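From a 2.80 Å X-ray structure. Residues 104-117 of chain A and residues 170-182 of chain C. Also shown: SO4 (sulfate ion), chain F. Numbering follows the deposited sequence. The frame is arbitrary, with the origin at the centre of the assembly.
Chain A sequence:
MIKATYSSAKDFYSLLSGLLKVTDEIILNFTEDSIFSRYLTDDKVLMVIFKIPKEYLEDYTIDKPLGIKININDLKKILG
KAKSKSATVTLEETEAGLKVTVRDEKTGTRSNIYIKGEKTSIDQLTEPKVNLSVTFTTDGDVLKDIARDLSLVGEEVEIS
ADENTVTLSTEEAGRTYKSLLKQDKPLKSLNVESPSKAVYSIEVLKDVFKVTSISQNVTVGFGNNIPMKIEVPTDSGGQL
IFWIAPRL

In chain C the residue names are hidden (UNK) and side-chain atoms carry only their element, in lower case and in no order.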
# COMPACT_ATOMS: atom_id res chain seq x y z
N ASP A 104 8.99 22.66 -16.03
CA ASP A 104 7.76 22.05 -16.52
C ASP A 104 6.62 23.06 -16.56
O ASP A 104 5.90 23.24 -15.58
CB ASP A 104 7.36 20.86 -15.64
CG ASP A 104 6.12 20.16 -16.15
OD1 ASP A 104 5.85 20.24 -17.36
OD2 ASP A 104 5.43 19.52 -15.33
N GLU A 105 6.46 23.71 -17.71
CA GLU A 105 5.44 24.74 -17.87
C GLU A 105 4.04 24.18 -17.60
O GLU A 105 3.17 24.90 -17.11
CB GLU A 105 5.51 25.35 -19.27
CG GLU A 105 4.59 26.53 -19.49
CD GLU A 105 3.16 26.12 -19.80
OE1 GLU A 105 2.96 24.97 -20.26
OE2 GLU A 105 2.25 26.94 -19.60
N LYS A 106 3.84 22.91 -17.92
CA LYS A 106 2.53 22.29 -17.78
C LYS A 106 1.99 22.38 -16.35
O LYS A 106 0.82 22.70 -16.14
CB LYS A 106 2.56 20.82 -18.23
CG LYS A 106 1.20 20.15 -18.21
CD LYS A 106 1.29 18.69 -18.62
CE LYS A 106 -0.08 18.02 -18.57
NZ LYS A 106 -0.02 16.58 -18.93
N THR A 107 2.86 22.12 -15.37
CA THR A 107 2.45 22.14 -13.97
C THR A 107 2.90 23.42 -13.27
O THR A 107 2.70 23.59 -12.07
CB THR A 107 3.02 20.93 -13.19
OG1 THR A 107 4.45 20.96 -13.24
CG2 THR A 107 2.51 19.63 -13.80
N GLY A 108 3.52 24.32 -14.03
CA GLY A 108 4.00 25.57 -13.48
C GLY A 108 5.00 25.36 -12.36
O GLY A 108 4.96 26.05 -11.35
N THR A 109 5.89 24.40 -12.54
CA THR A 109 6.91 24.11 -11.54
C THR A 109 8.31 24.07 -12.15
O THR A 109 8.47 24.00 -13.37
CB THR A 109 6.65 22.77 -10.84
OG1 THR A 109 6.71 21.71 -11.80
CG2 THR A 109 5.29 22.78 -10.17
N ARG A 110 9.31 24.12 -11.29
CA ARG A 110 10.70 24.02 -11.71
C ARG A 110 11.51 23.37 -10.60
O ARG A 110 11.04 23.24 -9.47
CB ARG A 110 11.29 25.39 -12.01
CG ARG A 110 10.56 26.18 -13.08
CD ARG A 110 11.41 27.32 -13.59
NE ARG A 110 11.79 28.24 -12.53
CZ ARG A 110 11.17 29.39 -12.28
NH1 ARG A 110 10.14 29.76 -13.03
NH2 ARG A 110 11.59 30.17 -11.29
N SER A 111 12.73 22.96 -10.92
CA SER A 111 13.64 22.41 -9.93
C SER A 111 15.07 22.60 -10.42
O SER A 111 15.33 22.53 -11.62
CB SER A 111 13.36 20.93 -9.69
OG SER A 111 12.09 20.74 -9.08
N ASN A 112 15.98 22.84 -9.49
CA ASN A 112 17.38 22.99 -9.85
C ASN A 112 18.32 22.32 -8.86
O ASN A 112 17.89 21.86 -7.80
CB ASN A 112 17.75 24.47 -10.03
CG ASN A 112 17.64 25.26 -8.74
OD1 ASN A 112 17.67 24.70 -7.64
ND2 ASN A 112 17.51 26.58 -8.86
N ILE A 113 19.59 22.26 -9.22
CA ILE A 113 20.60 21.70 -8.34
C ILE A 113 21.99 22.14 -8.79
O ILE A 113 22.31 22.11 -9.98
CB ILE A 113 20.52 20.15 -8.29
CG1 ILE A 113 21.45 19.60 -7.21
CG2 ILE A 113 20.83 19.55 -9.65
CD1 ILE A 113 21.37 18.10 -7.05
N TYR A 114 22.80 22.58 -7.83
CA TYR A 114 24.15 23.02 -8.12
C TYR A 114 25.12 21.87 -7.86
O TYR A 114 25.37 21.50 -6.71
CB TYR A 114 24.52 24.23 -7.26
CG TYR A 114 23.64 25.44 -7.52
CD1 TYR A 114 22.36 25.52 -6.97
CD2 TYR A 114 24.09 26.50 -8.29
CE1 TYR A 114 21.56 26.62 -7.20
CE2 TYR A 114 23.29 27.61 -8.52
CZ TYR A 114 22.03 27.66 -7.97
OH TYR A 114 21.23 28.76 -8.20
N ILE A 115 25.66 21.30 -8.93
CA ILE A 115 26.56 20.16 -8.82
C ILE A 115 28.02 20.60 -8.80
O ILE A 115 28.50 21.25 -9.73
CB ILE A 115 26.36 19.18 -9.98
CG1 ILE A 115 24.91 18.69 -10.03
CG2 ILE A 115 27.32 18.00 -9.86
CD1 ILE A 115 24.63 17.73 -11.16
N LYS A 116 28.73 20.26 -7.73
CA LYS A 116 30.16 20.51 -7.66
C LYS A 116 30.87 19.63 -8.68
O LYS A 116 30.65 18.42 -8.72
CB LYS A 116 30.70 20.21 -6.26
CG LYS A 116 30.17 21.14 -5.18
CD LYS A 116 30.81 20.85 -3.83
CE LYS A 116 30.30 21.81 -2.76
NZ LYS A 116 30.95 21.56 -1.44
N GLY A 117 31.70 20.24 -9.52
CA GLY A 117 32.38 19.51 -10.57
C GLY A 117 33.71 20.11 -10.99
O GLY A 117 33.81 21.31 -11.23
N UNK C 170 19.28 21.83 0.21
CA UNK C 170 20.72 22.04 0.23
C UNK C 170 21.31 21.79 -1.15
O UNK C 170 21.24 20.68 -1.68
o UNK C 170 23.51 20.76 2.27
o UNK C 170 23.25 22.58 1.06
c UNK C 170 22.82 21.52 1.55
c UNK C 170 21.38 21.12 1.27
N UNK C 171 21.89 22.84 -1.74
CA UNK C 171 22.49 22.77 -3.07
C UNK C 171 21.45 22.63 -4.18
O UNK C 171 21.79 22.45 -5.34
c UNK C 171 23.50 21.62 -3.15
c UNK C 171 25.27 24.48 -2.53
c UNK C 171 24.71 21.76 -2.23
s UNK C 171 25.99 22.87 -2.86
N UNK C 172 20.17 22.71 -3.81
CA UNK C 172 19.10 22.60 -4.78
C UNK C 172 17.80 23.20 -4.29
O UNK C 172 17.72 23.68 -3.16
N UNK C 173 16.77 23.17 -5.13
CA UNK C 173 15.47 23.72 -4.76
C UNK C 173 14.36 23.31 -5.73
O UNK C 173 14.63 22.92 -6.86
o UNK C 173 15.80 25.81 -5.95
c UNK C 173 15.53 25.25 -4.68
N UNK C 174 13.12 23.40 -5.27
CA UNK C 174 11.96 23.13 -6.11
C UNK C 174 10.99 24.31 -6.04
O UNK C 174 10.61 24.74 -4.95
o UNK C 174 12.10 20.72 -5.83
c UNK C 174 11.25 21.85 -5.67
N UNK C 175 10.60 24.83 -7.20
CA UNK C 175 9.79 26.04 -7.27
C UNK C 175 8.37 25.76 -7.73
O UNK C 175 8.13 24.89 -8.57
o UNK C 175 11.78 27.32 -7.83
c UNK C 175 10.42 27.07 -8.22
c UNK C 175 9.64 28.38 -8.18
N UNK C 176 7.42 26.50 -7.16
CA UNK C 176 6.03 26.40 -7.57
C UNK C 176 5.51 27.78 -7.96
O UNK C 176 5.66 28.74 -7.20
c UNK C 176 5.72 24.49 -5.97
c UNK C 176 3.71 25.65 -6.93
c UNK C 176 4.88 23.80 -4.91
c UNK C 176 5.15 25.82 -6.45
N UNK C 177 4.90 27.88 -9.13
CA UNK C 177 4.39 29.15 -9.63
C UNK C 177 2.93 29.37 -9.22
O UNK C 177 2.09 28.49 -9.41
c UNK C 177 3.75 30.38 -11.78
c UNK C 177 4.51 29.22 -11.15
c UNK C 177 3.71 30.29 -13.29
o UNK C 177 4.43 29.45 -13.87
o UNK C 177 2.94 31.06 -13.91
N UNK C 178 2.65 30.54 -8.67
CA UNK C 178 1.28 30.94 -8.37
C UNK C 178 0.95 32.20 -9.16
O UNK C 178 1.74 33.15 -9.18
c UNK C 178 1.21 30.04 -5.89
c UNK C 178 0.64 30.45 -4.54
c UNK C 178 1.09 31.21 -6.87
c UNK C 178 2.65 29.59 -5.74
N UNK C 179 -0.20 32.21 -9.81
CA UNK C 179 -0.61 33.35 -10.61
C UNK C 179 -2.11 33.32 -10.87
O UNK C 179 -2.77 32.31 -10.62
o UNK C 179 -0.17 32.18 -12.70
c UNK C 179 0.13 33.35 -11.95
N UNK C 180 -2.64 34.44 -11.35
CA UNK C 180 -4.05 34.50 -11.73
C UNK C 180 -4.28 33.58 -12.93
O UNK C 180 -5.40 33.12 -13.16
c UNK C 180 -4.46 35.93 -12.10
o UNK C 180 -3.62 36.41 -13.16
c UNK C 180 -4.33 36.85 -10.90
N UNK C 181 -3.21 33.32 -13.67
CA UNK C 181 -3.26 32.44 -14.83
C UNK C 181 -3.62 31.01 -14.43
O UNK C 181 -4.57 30.43 -14.97
c UNK C 181 -0.37 31.41 -17.26
c UNK C 181 -1.74 31.37 -16.60
c UNK C 181 -1.91 32.46 -15.56
o UNK C 181 0.26 32.49 -17.27
o UNK C 181 0.08 30.36 -17.78
N UNK C 182 -2.86 30.44 -13.50
CA UNK C 182 -3.08 29.06 -13.07
C UNK C 182 -3.98 28.95 -11.84
O UNK C 182 -4.03 27.89 -11.21
o UNK C 182 -1.44 29.78 -10.94
c UNK C 182 -0.94 28.96 -11.71
n UNK C 182 0.32 28.56 -11.60
c UNK C 182 -1.75 28.34 -12.84
S SO4 F . 2.49 13.70 -18.28
O1 SO4 F . 1.98 12.55 -19.03
O2 SO4 F . 2.36 14.90 -19.10
O3 SO4 F . 1.73 13.86 -17.05
O4 SO4 F . 3.90 13.48 -17.96

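Position 170 has two side-chain carbons, the second carrying two oxygens. It lies out of reach of chain A. It is C:Asp170.

Position 171 has an unbranched chain of two carbons, a sulfur and a terminal carbon. The sulfur lies 4.4 Å from A:Lys116 CE. Its backbone O accepts a hydrogen bond from A:Tyr114 N at 2.7 Å. This is C:Met171.

Position 172 has no side-chain atoms. Its CA is 3.3 Å from A:Asn112 O, and a CB would clash with that oxygen. It is C:Gly172.

Position 173 has one carbon, then one oxygen. The oxygen donates to A:Asn112 OD1 at 2.8 Å. This is C:Ser173. Its backbone pairs with A:Asn112 in both directions: A:Asn112 N to C:Ser173 O is 3.0 Å, and C:Ser173 N to A:Asn112 O is 3.2 Å.

Position 174 again has one carbon and one oxygen. The oxygen donates to A:Ser111 OG at 3.3 Å. It is C:Ser174. A:Ser111 OG in turn donates to A:Arg110 O at 2.7 Å.

Position 175 has one carbon carrying an oxygen and a carbon. The branch carbon lies over one face of the A:Arg110 guanidinium, 4.1 Å from NH2. The oxygen is hydrogen-bonded elsewhere in the structure. This is C:Thr175.

Position 176 has four carbons, forked at the first, with one arm two carbons long. It is C:Ile176, paired with A:Thr109 at a CA-CA distance of 4.7 Å.

Position 177 has three carbons, the third carrying two oxygens. Its CB points toward chain A, at A:Gly108. It is C:Glu177. Its N donates to A:Gly108 O at 2.9 Å.

Position 178 has four carbons, forked at the second. Its CB points away from chain A. It is C:Leu178.

Position 179 has one carbon and one oxygen, out of reach of chain A. It is C:Ser179.

Position 180 has one carbon carrying an oxygen and a carbon, also out of reach. It is C:Thr180.

Position 181 has three carbons, the third with two oxygens. One oxygen is 4.4 Å from A:Glu105 OE2, a pair of like charges. It is C:Glu181.

Position 182 has two carbons, the second carrying an oxygen and a nitrogen. Its CB points toward chain A, but no atom comes within contact distance. It is C:Asn182. Its ND2 donates to C:Glu177 O at 2.8 Å.

The contact joins two antiparallel strands into one sheet. Backbone hydrogen bonds carry the register. A:Arg110 and C:Thr175 bond both ways: A:Arg110 N donates to C:Thr175 O at 3.1 Å, and C:Thr175 N donates to A:Arg110 O at 2.8 Å. The serine and asparagine side chains add polar links across the strands.

Chain C (170-182) DMGSSTIELSTEN
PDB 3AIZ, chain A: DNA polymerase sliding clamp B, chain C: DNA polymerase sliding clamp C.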